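Local coordinates for protein probable mannosyltransferase KTR4 (Saccharomyces cerevisiae, PDB 5A07) that is a probable mannosyltransferase with a GT-A type fold, seen here with guanosine-5'-diphosphate and a manganese ion bound, at residues E128-N131 against G135-Y138; D152-I157 against R162-G167; E195-A200 against P266-T271. All coordinates share one frame; numbering follows the deposited sequence.

Contact 1. Residues E128-N131 against G135-Y138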
loop_
_atom_site.group_PDB
_atom_site.type_symbol
_atom_site.label_atom_id
_atom_site.label_comp_id
_atom_site.label_asym_id
_atom_site.label_seq_id
_atom_site.Cartn_x
_atom_site.Cartn_y
_atom_site.Cartn_z
ATOM N N GLU B 128 5.903 -15.898 13.411
ATOM C CA GLU B 128 6.374 -17.214 12.968
ATOM C C GLU B 128 7.190 -17.090 11.669
ATOM O O GLU B 128 8.203 -17.743 11.514
ATOM C CB GLU B 128 5.194 -18.140 12.754
ATOM C CG GLU B 128 5.498 -19.561 12.202
ATOM C CD GLU B 128 6.574 -20.310 13.016
ATOM O OE1 GLU B 128 6.785 -20.007 14.215
ATOM O OE2 GLU B 128 7.305 -21.148 12.460
ATOM N N GLU B 129 6.769 -16.245 10.734
ATOM C CA GLU B 129 7.442 -16.186 9.456
ATOM C C GLU B 129 8.584 -15.177 9.442
ATOM O O GLU B 129 9.401 -15.201 8.537
ATOM C CB GLU B 129 6.451 -15.812 8.340
ATOM C CG GLU B 129 5.277 -16.791 8.177
ATOM C CD GLU B 129 5.672 -18.303 8.023
ATOM O OE1 GLU B 129 6.770 -18.609 7.536
ATOM O OE2 GLU B 129 4.878 -19.198 8.485
ATOM N N TYR B 130 8.595 -14.254 10.397
ATOM C CA TYR B 130 9.570 -13.155 10.409
ATOM C C TYR B 130 10.063 -12.678 11.773
ATOM O O TYR B 130 11.264 -12.840 12.143
ATOM C CB TYR B 130 9.043 -11.954 9.607
ATOM C CG TYR B 130 10.010 -10.765 9.654
ATOM C CD1 TYR B 130 11.241 -10.827 9.033
ATOM C CD2 TYR B 130 9.723 -9.622 10.362
ATOM C CE1 TYR B 130 12.130 -9.794 9.070
ATOM C CE2 TYR B 130 10.629 -8.521 10.427
ATOM C CZ TYR B 130 11.833 -8.638 9.770
ATOM O OH TYR B 130 12.731 -7.612 9.750
ATOM N N ASN B 131 9.167 -12.094 12.524
ATOM C CA ASN B 131 9.578 -11.266 13.631
ATOM C C ASN B 131 10.154 -11.985 14.850
ATOM O O ASN B 131 10.830 -11.371 15.619
ATOM C CB ASN B 131 8.460 -10.303 14.045
ATOM C CG ASN B 131 9.003 -9.010 14.704
ATOM O OD1 ASN B 131 10.076 -8.528 14.376
ATOM N ND2 ASN B 131 8.284 -8.531 15.730
ATOM N N GLY B 135 12.588 -9.285 16.268
ATOM C CA GLY B 135 12.088 -8.663 17.494
ATOM C C GLY B 135 11.750 -7.216 17.440
ATOM O O GLY B 135 11.863 -6.526 18.434
ATOM N N TYR B 136 11.293 -6.721 16.285
ATOM C CA TYR B 136 10.815 -5.351 16.192
ATOM C C TYR B 136 9.593 -5.205 17.082
ATOM O O TYR B 136 8.737 -6.116 17.215
ATOM C CB TYR B 136 10.530 -4.947 14.711
ATOM C CG TYR B 136 11.882 -4.635 14.018
ATOM C CD1 TYR B 136 12.496 -3.405 14.207
ATOM C CD2 TYR B 136 12.557 -5.568 13.243
ATOM C CE1 TYR B 136 13.744 -3.113 13.658
ATOM C CE2 TYR B 136 13.807 -5.297 12.707
ATOM C CZ TYR B 136 14.411 -4.071 12.952
ATOM O OH TYR B 136 15.605 -3.782 12.419
ATOM N N PRO B 137 9.414 -4.034 17.634
ATOM C CA PRO B 137 8.266 -3.757 18.482
ATOM C C PRO B 137 6.967 -3.536 17.754
ATOM O O PRO B 137 6.947 -3.339 16.538
ATOM C CB PRO B 137 8.626 -2.402 19.123
ATOM C CG PRO B 137 9.571 -1.766 18.164
ATOM C CD PRO B 137 10.307 -2.887 17.473
ATOM N N TYR B 138 5.875 -3.709 18.486
ATOM C CA TYR B 138 4.543 -3.418 17.978
ATOM C C TYR B 138 3.987 -2.155 18.537
ATOM O O TYR B 138 4.016 -1.927 19.765
ATOM C CB TYR B 138 3.568 -4.538 18.315
ATOM C CG TYR B 138 3.883 -5.852 17.640
ATOM C CD1 TYR B 138 4.855 -6.699 18.196
ATOM C CD2 TYR B 138 3.207 -6.288 16.513
ATOM C CE1 TYR B 138 5.169 -7.937 17.589
ATOM C CE2 TYR B 138 3.532 -7.506 15.897
ATOM C CZ TYR B 138 4.506 -8.310 16.440
ATOM O OH TYR B 138 4.853 -9.511 15.849
#

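Contact 2. Residues D152-I157 against R162-G167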
loop_
_atom_site.group_PDB
_atom_site.type_symbol
_atom_site.label_atom_id
_atom_site.label_comp_id
_atom_site.label_asym_id
_atom_site.label_seq_id
_atom_site.Cartn_x
_atom_site.Cartn_y
_atom_site.Cartn_z
ATOM N N ASP B 152 -3.740 -7.105 27.604
ATOM C CA ASP B 152 -3.316 -8.376 28.199
ATOM C C ASP B 152 -3.371 -9.515 27.152
ATOM O O ASP B 152 -2.499 -10.439 27.168
ATOM C CB ASP B 152 -4.259 -8.757 29.375
ATOM C CG ASP B 152 -4.000 -7.887 30.653
ATOM O OD1 ASP B 152 -2.873 -7.377 30.797
ATOM O OD2 ASP B 152 -4.922 -7.801 31.470
ATOM N N GLY B 153 -4.388 -9.470 26.311
ATOM C CA GLY B 153 -4.550 -10.498 25.277
ATOM C C GLY B 153 -3.347 -10.479 24.322
ATOM O O GLY B 153 -2.746 -11.500 23.997
ATOM N N ILE B 154 -2.994 -9.289 23.874
ATOM C CA ILE B 154 -1.823 -9.128 23.024
ATOM C C ILE B 154 -0.572 -9.628 23.688
ATOM O O ILE B 154 0.250 -10.396 23.126
ATOM C CB ILE B 154 -1.650 -7.632 22.628
ATOM C CG1 ILE B 154 -2.804 -7.136 21.745
ATOM C CG2 ILE B 154 -0.321 -7.434 21.921
ATOM C CD1 ILE B 154 -3.006 -7.895 20.424
ATOM N N LYS B 155 -0.361 -9.204 24.929
ATOM C CA LYS B 155 0.851 -9.615 25.589
ATOM C C LYS B 155 0.902 -11.127 25.816
ATOM O O LYS B 155 1.985 -11.705 25.808
ATOM C CB LYS B 155 1.077 -8.867 26.910
ATOM C CG LYS B 155 1.465 -7.424 26.639
ATOM C CD LYS B 155 1.680 -6.653 27.938
ATOM C CE LYS B 155 0.352 -6.214 28.494
ATOM N NZ LYS B 155 0.568 -5.094 29.464
ATOM N N SER B 156 -0.239 -11.736 26.067
ATOM C CA SER B 156 -0.222 -13.179 26.377
ATOM C C SER B 156 0.293 -14.004 25.184
ATOM O O SER B 156 0.727 -15.155 25.376
ATOM C CB SER B 156 -1.642 -13.623 26.802
ATOM O OG SER B 156 -2.492 -13.706 25.686
ATOM N N ILE B 157 0.220 -13.450 23.939
ATOM C CA ILE B 157 0.571 -14.265 22.778
ATOM C C ILE B 157 1.929 -13.930 22.185
ATOM O O ILE B 157 2.317 -14.507 21.189
ATOM C CB ILE B 157 -0.593 -14.304 21.748
ATOM C CG1 ILE B 157 -1.037 -12.896 21.329
ATOM C CG2 ILE B 157 -1.765 -15.012 22.365
ATOM C CD1 ILE B 157 -0.215 -12.353 20.210
ATOM N N ARG B 162 9.121 -8.911 23.986
ATOM C CA ARG B 162 8.680 -8.129 22.872
ATOM C C ARG B 162 8.081 -6.841 23.407
ATOM O O ARG B 162 7.191 -6.831 24.243
ATOM C CB ARG B 162 7.614 -8.862 22.064
ATOM C CG ARG B 162 7.274 -8.200 20.721
ATOM C CD ARG B 162 8.405 -8.366 19.693
ATOM N NE ARG B 162 8.578 -9.718 19.190
ATOM C CZ ARG B 162 9.563 -10.560 19.547
ATOM N NH1 ARG B 162 10.520 -10.174 20.396
ATOM N NH2 ARG B 162 9.547 -11.798 19.139
ATOM N N VAL B 163 8.535 -5.740 22.859
ATOM C CA VAL B 163 7.961 -4.402 23.235
ATOM C C VAL B 163 6.672 -4.134 22.495
ATOM O O VAL B 163 6.611 -4.341 21.241
ATOM C CB VAL B 163 8.998 -3.334 22.932
ATOM C CG1 VAL B 163 8.420 -1.928 23.142
ATOM C CG2 VAL B 163 10.199 -3.613 23.800
ATOM N N VAL B 164 5.607 -3.785 23.252
ATOM C CA VAL B 164 4.347 -3.380 22.731
ATOM C C VAL B 164 3.944 -1.994 23.276
ATOM O O VAL B 164 4.108 -1.758 24.457
ATOM C CB VAL B 164 3.255 -4.399 22.990
ATOM C CG1 VAL B 164 3.645 -5.745 22.353
ATOM C CG2 VAL B 164 3.095 -4.633 24.489
ATOM N N GLU B 165 3.457 -1.103 22.437
ATOM C CA GLU B 165 2.939 0.183 22.907
ATOM C C GLU B 165 1.575 0.412 22.354
ATOM O O GLU B 165 1.260 -0.016 21.225
ATOM C CB GLU B 165 3.899 1.324 22.506
ATOM C CG GLU B 165 5.276 1.222 23.180
ATOM C CD GLU B 165 6.252 2.376 22.860
ATOM O OE1 GLU B 165 6.035 3.131 21.872
ATOM O OE2 GLU B 165 7.316 2.412 23.514
ATOM N N PHE B 166 0.716 0.998 23.171
ATOM C CA PHE B 166 -0.675 1.261 22.824
ATOM C C PHE B 166 -0.991 2.702 22.914
ATOM O O PHE B 166 -0.689 3.318 23.958
ATOM C CB PHE B 166 -1.611 0.542 23.827
ATOM C CG PHE B 166 -1.381 -0.971 23.886
ATOM C CD1 PHE B 166 -0.423 -1.509 24.749
ATOM C CD2 PHE B 166 -2.061 -1.836 23.027
ATOM C CE1 PHE B 166 -0.183 -2.875 24.801
ATOM C CE2 PHE B 166 -1.815 -3.188 23.059
ATOM C CZ PHE B 166 -0.869 -3.717 23.912
ATOM N N GLY B 167 -1.598 3.253 21.885
ATOM C CA GLY B 167 -1.936 4.661 21.851
ATOM C C GLY B 167 -3.317 4.943 21.389
ATOM O O GLY B 167 -3.887 4.281 20.502
#

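Contact 3. Residues E195-A200 against P266-T271. With GDP (guanosine-5'-diphosphate), chain F.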
loop_
_atom_site.group_PDB
_atom_site.type_symbol
_atom_site.label_atom_id
_atom_site.label_comp_id
_atom_site.label_asym_id
_atom_site.label_seq_id
_atom_site.Cartn_x
_atom_site.Cartn_y
_atom_site.Cartn_z
ATOM N N GLU B 195 -25.267 3.027 -5.630
ATOM C CA GLU B 195 -24.278 2.380 -6.487
ATOM C C GLU B 195 -23.620 1.202 -5.778
ATOM O O GLU B 195 -22.729 0.572 -6.321
ATOM C CB GLU B 195 -23.185 3.368 -6.899
ATOM C CG GLU B 195 -23.636 4.645 -7.586
ATOM C CD GLU B 195 -24.783 4.376 -8.524
ATOM O OE1 GLU B 195 -24.581 3.582 -9.483
ATOM O OE2 GLU B 195 -25.884 4.913 -8.260
ATOM N N ASN B 196 -24.064 0.887 -4.569
ATOM C CA ASN B 196 -23.475 -0.189 -3.846
ATOM C C ASN B 196 -21.974 -0.066 -3.554
ATOM O O ASN B 196 -21.250 -1.030 -3.592
ATOM C CB ASN B 196 -23.785 -1.475 -4.587
ATOM C CG ASN B 196 -24.747 -2.299 -3.826
ATOM O OD1 ASN B 196 -25.931 -2.012 -3.819
ATOM N ND2 ASN B 196 -24.235 -3.266 -3.090
ATOM N N ILE B 197 -21.515 1.124 -3.234
ATOM C CA ILE B 197 -20.113 1.284 -2.885
ATOM C C ILE B 197 -19.948 0.893 -1.437
ATOM O O ILE B 197 -20.516 1.510 -0.549
ATOM C CB ILE B 197 -19.638 2.708 -3.120
ATOM C CG1 ILE B 197 -19.262 2.889 -4.586
ATOM C CG2 ILE B 197 -18.368 2.999 -2.360
ATOM C CD1 ILE B 197 -20.396 3.178 -5.495
ATOM N N GLN B 198 -19.133 -0.126 -1.215
ATOM C CA GLN B 198 -18.841 -0.586 0.105
ATOM C C GLN B 198 -18.325 0.532 1.053
ATOM O O GLN B 198 -17.460 1.373 0.692
ATOM C CB GLN B 198 -17.823 -1.706 0.036
ATOM C CG GLN B 198 -17.799 -2.476 1.331
ATOM C CD GLN B 198 -16.670 -3.477 1.406
ATOM O OE1 GLN B 198 -15.593 -3.292 0.821
ATOM N NE2 GLN B 198 -16.888 -4.525 2.184
ATOM N N TYR B 199 -18.913 0.541 2.240
ATOM C CA TYR B 199 -18.631 1.443 3.350
ATOM C C TYR B 199 -18.993 2.872 3.086
ATOM O O TYR B 199 -18.542 3.767 3.814
ATOM C CB TYR B 199 -17.151 1.473 3.704
ATOM C CG TYR B 199 -16.465 0.164 3.987
ATOM C CD1 TYR B 199 -16.828 -0.650 5.075
ATOM C CD2 TYR B 199 -15.390 -0.228 3.195
ATOM C CE1 TYR B 199 -16.152 -1.835 5.338
ATOM C CE2 TYR B 199 -14.708 -1.409 3.442
ATOM C CZ TYR B 199 -15.053 -2.197 4.513
ATOM O OH TYR B 199 -14.297 -3.359 4.694
ATOM N N ALA B 200 -19.739 3.158 2.032
ATOM C CA ALA B 200 -19.968 4.578 1.661
ATOM C C ALA B 200 -20.554 5.346 2.836
ATOM O O ALA B 200 -20.182 6.457 3.127
ATOM C CB ALA B 200 -20.907 4.669 0.464
ATOM N N PRO B 266 -13.616 2.857 -9.332
ATOM C CA PRO B 266 -13.485 4.252 -9.774
ATOM C C PRO B 266 -14.518 5.212 -9.102
ATOM O O PRO B 266 -14.247 6.360 -8.903
ATOM C CB PRO B 266 -13.754 4.199 -11.278
ATOM C CG PRO B 266 -13.754 2.766 -11.647
ATOM C CD PRO B 266 -13.886 1.920 -10.429
ATOM N N GLN B 267 -15.666 4.680 -8.728
ATOM C CA GLN B 267 -16.751 5.517 -8.160
ATOM C C GLN B 267 -16.414 5.982 -6.766
ATOM O O GLN B 267 -17.085 6.883 -6.248
ATOM C CB GLN B 267 -18.084 4.732 -8.142
ATOM C CG GLN B 267 -18.622 4.254 -9.495
ATOM C CD GLN B 267 -17.798 3.087 -10.094
ATOM O OE1 GLN B 267 -16.939 2.434 -9.434
ATOM N NE2 GLN B 267 -18.047 2.827 -11.356
ATOM N N THR B 268 -15.386 5.403 -6.120
ATOM C CA THR B 268 -14.946 5.930 -4.827
ATOM C C THR B 268 -14.083 7.150 -4.969
ATOM O O THR B 268 -13.800 7.865 -3.974
ATOM C CB THR B 268 -14.176 4.878 -4.004
ATOM O OG1 THR B 268 -12.932 4.549 -4.674
ATOM C CG2 THR B 268 -15.002 3.642 -3.774
ATOM N N ILE B 269 -13.536 7.369 -6.169
ATOM C CA ILE B 269 -12.513 8.365 -6.376
ATOM C C ILE B 269 -12.770 9.194 -7.622
ATOM O O ILE B 269 -11.842 9.562 -8.376
ATOM C CB ILE B 269 -11.100 7.725 -6.480
ATOM C CG1 ILE B 269 -11.061 6.634 -7.540
ATOM C CG2 ILE B 269 -10.688 7.264 -5.086
ATOM C CD1 ILE B 269 -9.649 6.046 -7.823
ATOM N N GLU B 270 -14.029 9.560 -7.821
ATOM C CA GLU B 270 -14.418 10.315 -9.027
ATOM C C GLU B 270 -13.520 11.491 -9.344
ATOM O O GLU B 270 -13.093 11.644 -10.514
ATOM C CB GLU B 270 -15.877 10.794 -8.907
ATOM C CG GLU B 270 -16.320 11.544 -10.149
ATOM C CD GLU B 270 -17.824 11.813 -10.169
ATOM O OE1 GLU B 270 -18.401 11.899 -9.075
ATOM O OE2 GLU B 270 -18.400 11.926 -11.275
ATOM N N THR B 271 -13.188 12.329 -8.382
ATOM C CA THR B 271 -12.348 13.492 -8.622
ATOM C C THR B 271 -10.965 13.483 -8.014
ATOM O O THR B 271 -10.288 14.486 -8.008
ATOM C CB THR B 271 -13.030 14.829 -8.173
ATOM O OG1 THR B 271 -13.191 14.875 -6.731
ATOM C CG2 THR B 271 -14.391 15.007 -8.898
HETATM P PB GDP F . -10.478 -2.901 4.461
HETATM O O1B GDP F . -11.700 -3.711 4.248
HETATM O O2B GDP F . -10.286 -1.729 3.687
HETATM O O3B GDP F . -9.276 -3.748 4.644
HETATM O O3A GDP F . -10.857 -2.182 5.866
HETATM P PA GDP F . -10.597 -2.594 7.375
HETATM O O1A GDP F . -11.814 -2.608 8.195
HETATM O O2A GDP F . -9.715 -3.753 7.593
HETATM O "O5'" GDP F . -9.820 -1.311 7.868
HETATM C "C5'" GDP F . -8.442 -0.966 7.673
HETATM C "C4'" GDP F . -7.638 -0.957 8.962
HETATM O "O4'" GDP F . -8.168 0.085 9.791
HETATM C "C3'" GDP F . -7.697 -2.247 9.762
HETATM O "O3'" GDP F . -6.457 -2.392 10.497
HETATM C "C2'" GDP F . -8.891 -2.003 10.699
HETATM O "O2'" GDP F . -8.769 -2.722 11.919
HETATM C "C1'" GDP F . -8.728 -0.546 10.959
HETATM N N9 GDP F . -10.001 0.171 11.208
HETATM C C8 GDP F . -11.058 0.352 10.375
HETATM N N7 GDP F . -12.011 1.150 11.007
HETATM C C5 GDP F . -11.505 1.472 12.237
HETATM C C6 GDP F . -11.992 2.282 13.370
HETATM O O6 GDP F . -13.134 2.812 13.185
HETATM N N1 GDP F . -11.215 2.363 14.459
HETATM C C2 GDP F . -10.002 1.701 14.561
HETATM N N2 GDP F . -9.286 1.818 15.675
HETATM N N3 GDP F . -9.510 0.935 13.539
HETATM C C4 GDP F . -10.185 0.851 12.378
#

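Contact 1. Residues E128-N131 against G135-Y138
Asn131 and Tyr136 hold each other through a pair of hydrogen bonds between the asparagine amide and the tyrosine backbone. Asn131 OD1 accepts from Tyr136 N at 2.9 Å, and the donor lies 18° off the plane of the side-chain carbonyl. Asn131 ND2 gives its N-H to Tyr136 O, also at 2.9 Å. This second bond is the straighter of the two, with an N-H...O angle of 163°. It lies nearly in the amide plane of Asn131 and meets a lone pair of the carbonyl oxygen. Both ends of one amide are thus used on one residue, which fixes the rotation of the amide. CG of Asn131 stands anti to the backbone N (chi1 -153°), and this turns the amide toward the loop 135-138. The backbone adds a third bond, from Gly135 N to Asn131 O at 2.8 Å. It ties the end of the helix to the start of the loop.

Tyr136 and Tyr138 both lie beside the Asn131 amide, and Tyr130 meets the ring of Tyr136. OD1 of Asn131 lies at the edge of the Tyr136 ring, near its plane, and is 3.6 Å from Tyr136 CB. The Tyr130 side chain runs obliquely to that of Tyr136, with Tyr130 OH 3.9 Å from Tyr136 CE2. The hydroxyls of both rings are hydrogen-bonded outside the contact: Tyr130 OH with Val245 N, Tyr136 OH with Asp244 OD2 and Ala103 N. On the Tyr138 side, ND2 of Asn131 comes within 3.6 Å of Tyr138 OH, and Glu127 OE2 is hydrogen-bonded to both.

The contact closes the turn between helix 116-131 and strand 138-142. Asn131 and Tyr138 also touch Ile107 of the parallel neighbour strand 105-110.

Contact 2. Residues D152-I157 against R162-G167
This contact lies inside a beta-alpha-beta unit made of strand 138-142, helix 148-156 and strand 164-168, part of the nucleotide-binding half expected of a GT-A fold. The helix packs against the second strand of the unit. The short segments 152-156 and 164-167 run nearly antiparallel, at 162°, and their axes are 10.2 Å apart at the closest. No hydrogen bond crosses between them, and the packing is by hydrocarbon groups.

Ile154 is the buried residue of the contact. It points toward the strand and meets two residues there. Its CB faces the edge of the Phe166 ring, near the ring plane, with CZ 4.2 Å away. Its CG2 branch stands anti to the backbone N and comes to 4.3 Å from Val164 CG1. Ile154 also touches Phe140 of strand 138-142 and Leu116 and Ile119 of helix 116-131. Phe166 in turn meets the ring of Phe140, with the planes about 15° apart, and touches Phe150 and Lys151 of the helix.

Lys155 lies at the more exposed side. The early part of its chain runs obliquely past Val164, and the chain bends further out at chi3 (-81°). The touching atoms are Lys155 CG and Val164 CG2, 3.9 Å apart.

Contact 3. Residues E195-A200 against P266-T271
Residues 197-200 form a type II beta turn, closed by the hydrogen bond from Ala200 N to Ile197 O at 3.2 Å, and residues 266-268 make a short 3-10 turn beside it. Just before the beta turn, Asn196 ends the preceding helix with a positive phi (59°) in a Schellman motif. The chain then reaches Ile197, whose CA is 7.2 Å from that of Thr268.

Ile197 points toward the 3-10 turn and makes both side-chain contacts. The CG1 branch carries CD1 to Gln267 CB, 3.8 Å away, and the two side chains cross at about a right angle. The CG2 branch meets Thr268 CG2 at 3.7 Å, methyl to methyl. Chi1 of 66° sets OG1 of Thr268 between the backbone N and the carbonyl carbon and leaves the methyl anti to the carbonyl carbon. OG1 is hydrogen-bonded to Ser265 O, and the methyl meets Ile197. Gln267 meets Ile197 through CB, while its chain bends at chi2 and its OE1 makes a weak hydrogen bond to Ser265 OG.

The contact joins two loops of the GT-A type fold. One links helix 182-194 to helix 203-214; the other links strand 256-262 to helix 272-282. Met192 of helix 182-194 also touches Ile197, and Arg351 is hydrogen-bonded to both loops, NH1 to Gln198 O and its backbone to that of Thr268.

The beta turn also carries Tyr199 of the guanosine-5'-diphosphate pocket. Its hydroxyl donates to GDP O1B at 2.7 Å, with that oxygen at the ring edge, near the ring plane. Gln198 CG sits 3.7 Å above the plane, over the centre of one face. The Tyr199 ring also stacks with Tyr205, whose hydroxyl is hydrogen-bonded to GDP as well.

How the contacts relate
Contacts 1 and 2 are neighbours, with centres 13 Å apart. They meet where strand 138-142 pairs in parallel with strand 164-168 and the residue just before it: Tyr138 N lies 2.9 Å from Val163 O, and Tyr138 O lies 2.9 Å from Glu165 N, both probable hydrogen bonds. Contact 3 stands apart, with its centre about 35 Å from that of contact 1 and 36 Å from that of contact 2. Contacts 1 and 3 lie on opposite sides of the chain's centre. Contact 3 alone touches guanosine-5'-diphosphate, through Tyr199. The side chain of Tyr138 in contact 1 is about 12 Å from guanosine-5'-diphosphate. The side chain of Phe166 in contact 2 is about 11 Å from guanosine-5'-diphosphate.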